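Nucleosome assembly protein (Plasmodium falciparum, PDB 5X7V) probably acts as a histone chaperone of the NAP family, binding histones and assisting nucleosome assembly in the malaria parasite. Local coordinates at residues H75-L81 with K92-G98; K135-A139 with S156-W160. All coordinates share one frame; numbering follows the deposited sequence.

Contact 1. Residues H75-L81 with K92-G98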
# COMPACT_ATOMS: atom_id res chain seq x y z
N HIS A 75 5.24 -20.20 22.59
CA HIS A 75 5.93 -21.36 22.02
C HIS A 75 5.89 -21.29 20.49
O HIS A 75 6.14 -22.26 19.80
CB HIS A 75 5.30 -22.67 22.51
CG HIS A 75 5.14 -22.72 24.00
ND1 HIS A 75 6.15 -23.14 24.85
CD2 HIS A 75 4.11 -22.37 24.80
CE1 HIS A 75 5.73 -23.06 26.10
NE2 HIS A 75 4.50 -22.59 26.10
N LEU A 76 5.57 -20.11 19.97
CA LEU A 76 5.70 -19.86 18.54
C LEU A 76 7.20 -19.70 18.28
O LEU A 76 7.78 -18.64 18.55
CB LEU A 76 4.89 -18.62 18.11
CG LEU A 76 4.80 -18.32 16.61
CD1 LEU A 76 4.36 -19.55 15.90
CD2 LEU A 76 3.83 -17.19 16.26
N VAL A 77 7.83 -20.76 17.78
CA VAL A 77 9.26 -20.74 17.53
C VAL A 77 9.54 -20.11 16.17
O VAL A 77 10.65 -19.64 15.93
CB VAL A 77 9.89 -22.18 17.59
CG1 VAL A 77 9.66 -22.84 18.91
CG2 VAL A 77 9.36 -23.05 16.50
N LYS A 78 8.55 -20.10 15.27
CA LYS A 78 8.79 -19.70 13.88
C LYS A 78 7.54 -19.17 13.17
O LYS A 78 6.48 -19.81 13.19
CB LYS A 78 9.34 -20.88 13.08
CG LYS A 78 10.22 -20.50 11.91
CD LYS A 78 11.37 -21.50 11.77
CE LYS A 78 12.11 -21.29 10.48
NZ LYS A 78 11.15 -21.13 9.40
N LEU A 79 7.70 -18.02 12.53
CA LEU A 79 6.62 -17.43 11.74
C LEU A 79 7.19 -17.09 10.38
O LEU A 79 8.25 -16.48 10.30
CB LEU A 79 6.08 -16.17 12.43
CG LEU A 79 4.73 -15.55 12.09
CD1 LEU A 79 4.43 -14.51 13.15
CD2 LEU A 79 4.73 -14.92 10.72
N ASP A 80 6.52 -17.49 9.31
CA ASP A 80 7.06 -17.16 8.00
C ASP A 80 6.05 -16.71 7.00
O ASP A 80 4.99 -17.29 6.84
CB ASP A 80 7.84 -18.33 7.42
CG ASP A 80 9.21 -18.42 8.03
OD1 ASP A 80 9.29 -18.93 9.17
OD2 ASP A 80 10.20 -17.94 7.41
N LEU A 81 6.41 -15.64 6.32
CA LEU A 81 5.64 -15.12 5.23
C LEU A 81 6.29 -15.64 3.97
O LEU A 81 7.50 -15.53 3.80
CB LEU A 81 5.62 -13.60 5.27
CG LEU A 81 4.82 -12.91 4.18
CD1 LEU A 81 3.38 -13.32 4.29
CD2 LEU A 81 4.96 -11.44 4.41
N LYS A 92 1.20 -16.90 1.87
CA LYS A 92 1.05 -18.05 2.74
C LYS A 92 1.81 -17.81 4.06
O LYS A 92 3.03 -17.64 4.06
CB LYS A 92 1.56 -19.30 2.04
CG LYS A 92 1.08 -20.60 2.63
CD LYS A 92 2.17 -21.65 2.64
CE LYS A 92 2.65 -21.99 1.24
NZ LYS A 92 1.70 -22.94 0.53
N ILE A 93 1.10 -17.80 5.18
CA ILE A 93 1.77 -17.60 6.46
C ILE A 93 1.75 -18.90 7.27
O ILE A 93 0.75 -19.60 7.32
CB ILE A 93 1.13 -16.48 7.27
CG1 ILE A 93 1.28 -15.15 6.54
CG2 ILE A 93 1.78 -16.35 8.60
CD1 ILE A 93 0.58 -14.02 7.24
N THR A 94 2.89 -19.20 7.89
CA THR A 94 3.14 -20.49 8.51
C THR A 94 3.62 -20.31 9.96
O THR A 94 4.64 -19.69 10.22
CB THR A 94 4.19 -21.28 7.67
OG1 THR A 94 3.70 -21.48 6.34
CG2 THR A 94 4.52 -22.63 8.29
N PHE A 95 2.85 -20.85 10.90
CA PHE A 95 3.19 -20.82 12.33
C PHE A 95 3.76 -22.17 12.76
O PHE A 95 3.10 -23.18 12.62
CB PHE A 95 1.96 -20.49 13.19
CG PHE A 95 1.46 -19.08 13.04
CD1 PHE A 95 1.28 -18.51 11.79
CD2 PHE A 95 1.10 -18.34 14.15
CE1 PHE A 95 0.81 -17.24 11.67
CE2 PHE A 95 0.63 -17.05 14.02
CZ PHE A 95 0.48 -16.50 12.79
N ILE A 96 4.99 -22.19 13.26
CA ILE A 96 5.54 -23.45 13.74
C ILE A 96 5.73 -23.38 15.26
O ILE A 96 6.41 -22.48 15.76
CB ILE A 96 6.89 -23.82 13.06
CG1 ILE A 96 6.83 -23.56 11.55
CG2 ILE A 96 7.21 -25.27 13.31
CD1 ILE A 96 8.07 -23.94 10.83
N PHE A 97 5.11 -24.31 15.98
CA PHE A 97 5.14 -24.29 17.43
C PHE A 97 6.05 -25.36 18.01
O PHE A 97 6.02 -26.50 17.57
CB PHE A 97 3.74 -24.47 17.98
CG PHE A 97 2.86 -23.27 17.79
CD1 PHE A 97 2.08 -23.14 16.65
CD2 PHE A 97 2.79 -22.28 18.76
CE1 PHE A 97 1.26 -22.04 16.48
CE2 PHE A 97 1.98 -21.18 18.59
CZ PHE A 97 1.21 -21.05 17.45
N GLY A 98 6.86 -24.99 19.00
CA GLY A 98 7.65 -25.93 19.76
C GLY A 98 6.79 -27.00 20.42
O GLY A 98 5.58 -26.85 20.57
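Leu76 to Leu81 and Lys92 to Phe97 run antiparallel, their axes 4.8 Å apart at closest approach and 160° between directions, and the pairing slips by one residue where Val77 and Lys78 both face Ile96. At that slip the single acceptor Ile96 O takes two backbone bonds, from Val77 N at 3.0 Å and from Lys78 N at 3.2 Å, each well bent. Beyond it the regular pattern resumes, with a nearly straight bond of 2.8 Å from Ile96 N to Lys78 O. The hairpin face that carries Leu76, Leu79, Leu81, Ile93, Phe95 and Phe97 is apolar. Leu76, its CG anti to the backbone N (chi1 -173°), sets its methyls against both phenylalanines: CD1 lies over the Phe97 ring, 3.9 Å from the centroid in a CH-pi contact, and also near Phe95 CB, while CD2 reaches Phe95 CD2 at 3.6 Å. Farther along, Ile93 receives both Leu79 and Leu81, the latter through CD1 at 3.6 Å from Ile93 CG1. Trp52 and Ile176 of flanking helices cover parts of this face. On the opposite face, the one bearing Asp80 and Thr94, Lys78 lies side by side with Ile96, and its bent chain carries NZ to Asp80 OD1, 2.9 Å away, in a salt bridge, the ammonium coming from above the carboxylate plane. The whole is a beta hairpin interrupted by a classic bulge, the first two strands of the four-stranded antiparallel sheet in this NAP-family domain.

Contact 2. Residues K135-A139 with S156-W160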
# COMPACT_ATOMS: atom_id res chain seq x y z
N LYS A 135 -8.33 -26.54 26.69
CA LYS A 135 -7.17 -25.71 26.39
C LYS A 135 -7.44 -24.65 25.30
O LYS A 135 -6.57 -23.83 25.01
CB LYS A 135 -5.99 -26.59 25.99
CG LYS A 135 -5.66 -27.66 27.01
CD LYS A 135 -5.18 -27.05 28.31
CE LYS A 135 -4.09 -27.90 28.96
NZ LYS A 135 -3.90 -27.62 30.42
N ASN A 136 -8.63 -24.66 24.73
CA ASN A 136 -8.95 -23.71 23.68
C ASN A 136 -9.11 -22.31 24.24
O ASN A 136 -9.96 -22.08 25.09
CB ASN A 136 -10.22 -24.13 22.96
CG ASN A 136 -10.48 -23.32 21.71
OD1 ASN A 136 -9.88 -22.26 21.52
ND2 ASN A 136 -11.38 -23.80 20.86
N PRO A 137 -8.31 -21.35 23.75
CA PRO A 137 -8.43 -19.96 24.22
C PRO A 137 -9.53 -19.16 23.49
O PRO A 137 -9.94 -18.10 23.96
CB PRO A 137 -7.05 -19.39 23.95
CG PRO A 137 -6.53 -20.18 22.79
CD PRO A 137 -7.14 -21.55 22.88
N ILE A 138 -10.02 -19.70 22.37
CA ILE A 138 -11.12 -19.07 21.65
C ILE A 138 -12.35 -19.28 22.50
O ILE A 138 -13.45 -18.84 22.16
CB ILE A 138 -11.32 -19.70 20.24
CG1 ILE A 138 -10.02 -19.67 19.43
CG2 ILE A 138 -12.43 -18.97 19.47
CD1 ILE A 138 -10.05 -20.57 18.20
N ALA A 139 -12.17 -19.99 23.60
CA ALA A 139 -13.24 -20.20 24.56
C ALA A 139 -12.98 -19.36 25.79
O ALA A 139 -12.80 -19.91 26.88
CB ALA A 139 -13.33 -21.66 24.94
N SER A 156 -9.72 -13.97 20.10
CA SER A 156 -8.49 -14.78 20.08
C SER A 156 -7.80 -14.76 18.72
O SER A 156 -8.41 -15.08 17.70
CB SER A 156 -8.80 -16.21 20.48
OG SER A 156 -7.66 -17.04 20.37
N ILE A 157 -6.52 -14.40 18.69
CA ILE A 157 -5.74 -14.39 17.46
C ILE A 157 -5.87 -15.68 16.65
O ILE A 157 -5.83 -15.67 15.43
CB ILE A 157 -4.25 -14.13 17.75
CG1 ILE A 157 -3.51 -13.74 16.47
CG2 ILE A 157 -3.60 -15.32 18.44
CD1 ILE A 157 -2.20 -12.99 16.71
N PHE A 158 -6.06 -16.80 17.34
CA PHE A 158 -6.17 -18.08 16.69
C PHE A 158 -7.51 -18.25 16.01
O PHE A 158 -7.71 -19.24 15.32
CB PHE A 158 -5.96 -19.21 17.68
CG PHE A 158 -4.57 -19.26 18.21
CD1 PHE A 158 -3.55 -19.74 17.42
CD2 PHE A 158 -4.29 -18.84 19.49
CE1 PHE A 158 -2.28 -19.79 17.88
CE2 PHE A 158 -3.01 -18.90 19.96
CZ PHE A 158 -2.00 -19.37 19.14
N GLU A 159 -8.42 -17.29 16.19
CA GLU A 159 -9.64 -17.24 15.39
C GLU A 159 -9.36 -16.88 13.94
O GLU A 159 -10.24 -16.98 13.08
CB GLU A 159 -10.64 -16.24 15.96
CG GLU A 159 -11.14 -16.58 17.32
CD GLU A 159 -12.33 -15.74 17.71
OE1 GLU A 159 -13.35 -15.85 16.99
OE2 GLU A 159 -12.23 -14.98 18.70
N TRP A 160 -8.13 -16.43 13.68
CA TRP A 160 -7.72 -16.07 12.34
C TRP A 160 -7.55 -17.31 11.45
O TRP A 160 -7.58 -17.20 10.23
CB TRP A 160 -6.43 -15.25 12.37
CG TRP A 160 -6.01 -14.87 10.99
CD1 TRP A 160 -6.67 -14.04 10.13
CD2 TRP A 160 -4.85 -15.33 10.28
NE1 TRP A 160 -6.00 -13.95 8.94
CE2 TRP A 160 -4.88 -14.73 9.01
CE3 TRP A 160 -3.80 -16.18 10.61
CZ2 TRP A 160 -3.90 -14.97 8.05
CZ3 TRP A 160 -2.81 -16.40 9.66
CH2 TRP A 160 -2.87 -15.80 8.40
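Ile138 and Pro137 meet Ser156, Phe158 and Glu159 without a single hydrogen bond crossing between them. An Asx turn, in which Asn136 OD1 accepts from Ile138 N at 2.7 Å, faces a short 3-10 segment, residues 157-160. The two belong to the long irregular region between strand 121-126 and helix 172-180. Ile138 does most of the touching, and its branches divide the work. CG1 leans on the Ser156 hydroxymethyl group, CD1 approaches the Phe158 carbonyl, and CG2, left anti to the backbone N by a CG1 torsion (chi1) of -54°, crosses the aliphatic part of Glu159, 3.5 Å from its CG. Pro137 adds a looser contact, its CG 4.2 Å from Phe158 CD2 and oblique to the ring, which also meets Trp131 edge-to-face. Ser156 OG is hydrogen-bonded to Asp69 OD1, and Asp69 OD2 is hydrogen-bonded to Ile157 N, tying the start of the 3-10 turn to helix 68-73. Glu159 turns its carboxylate back on its own turn: OE2 offers the anti lone pair to Ser156 N, 3.0 Å away along an almost perfectly straight N-H line of 178°.

Contact 1 closes before contact 2 opens along the chain, yet the two, with centres about 16 Å apart, share a hydrophobic boundary. The aromatic side chains of residues 156-160 lie against the apolar face of the hairpin: Phe97 CZ comes within 3.7 Å of Phe158 CE1, and farther along Trp160 reaches Ile93, CH2 to CD1, at 4.0 Å, with Phe95 more loosely beside the same indole. Phe158 thus serves both contacts, meeting Pro137 and Ile138 of the Asx turn as well as the strand. The pair illustrates how an irregular connection can be fixed on a regular sheet largely through aromatic side chains, with the bond from Lys112 NZ to Trp160 O as a polar addition.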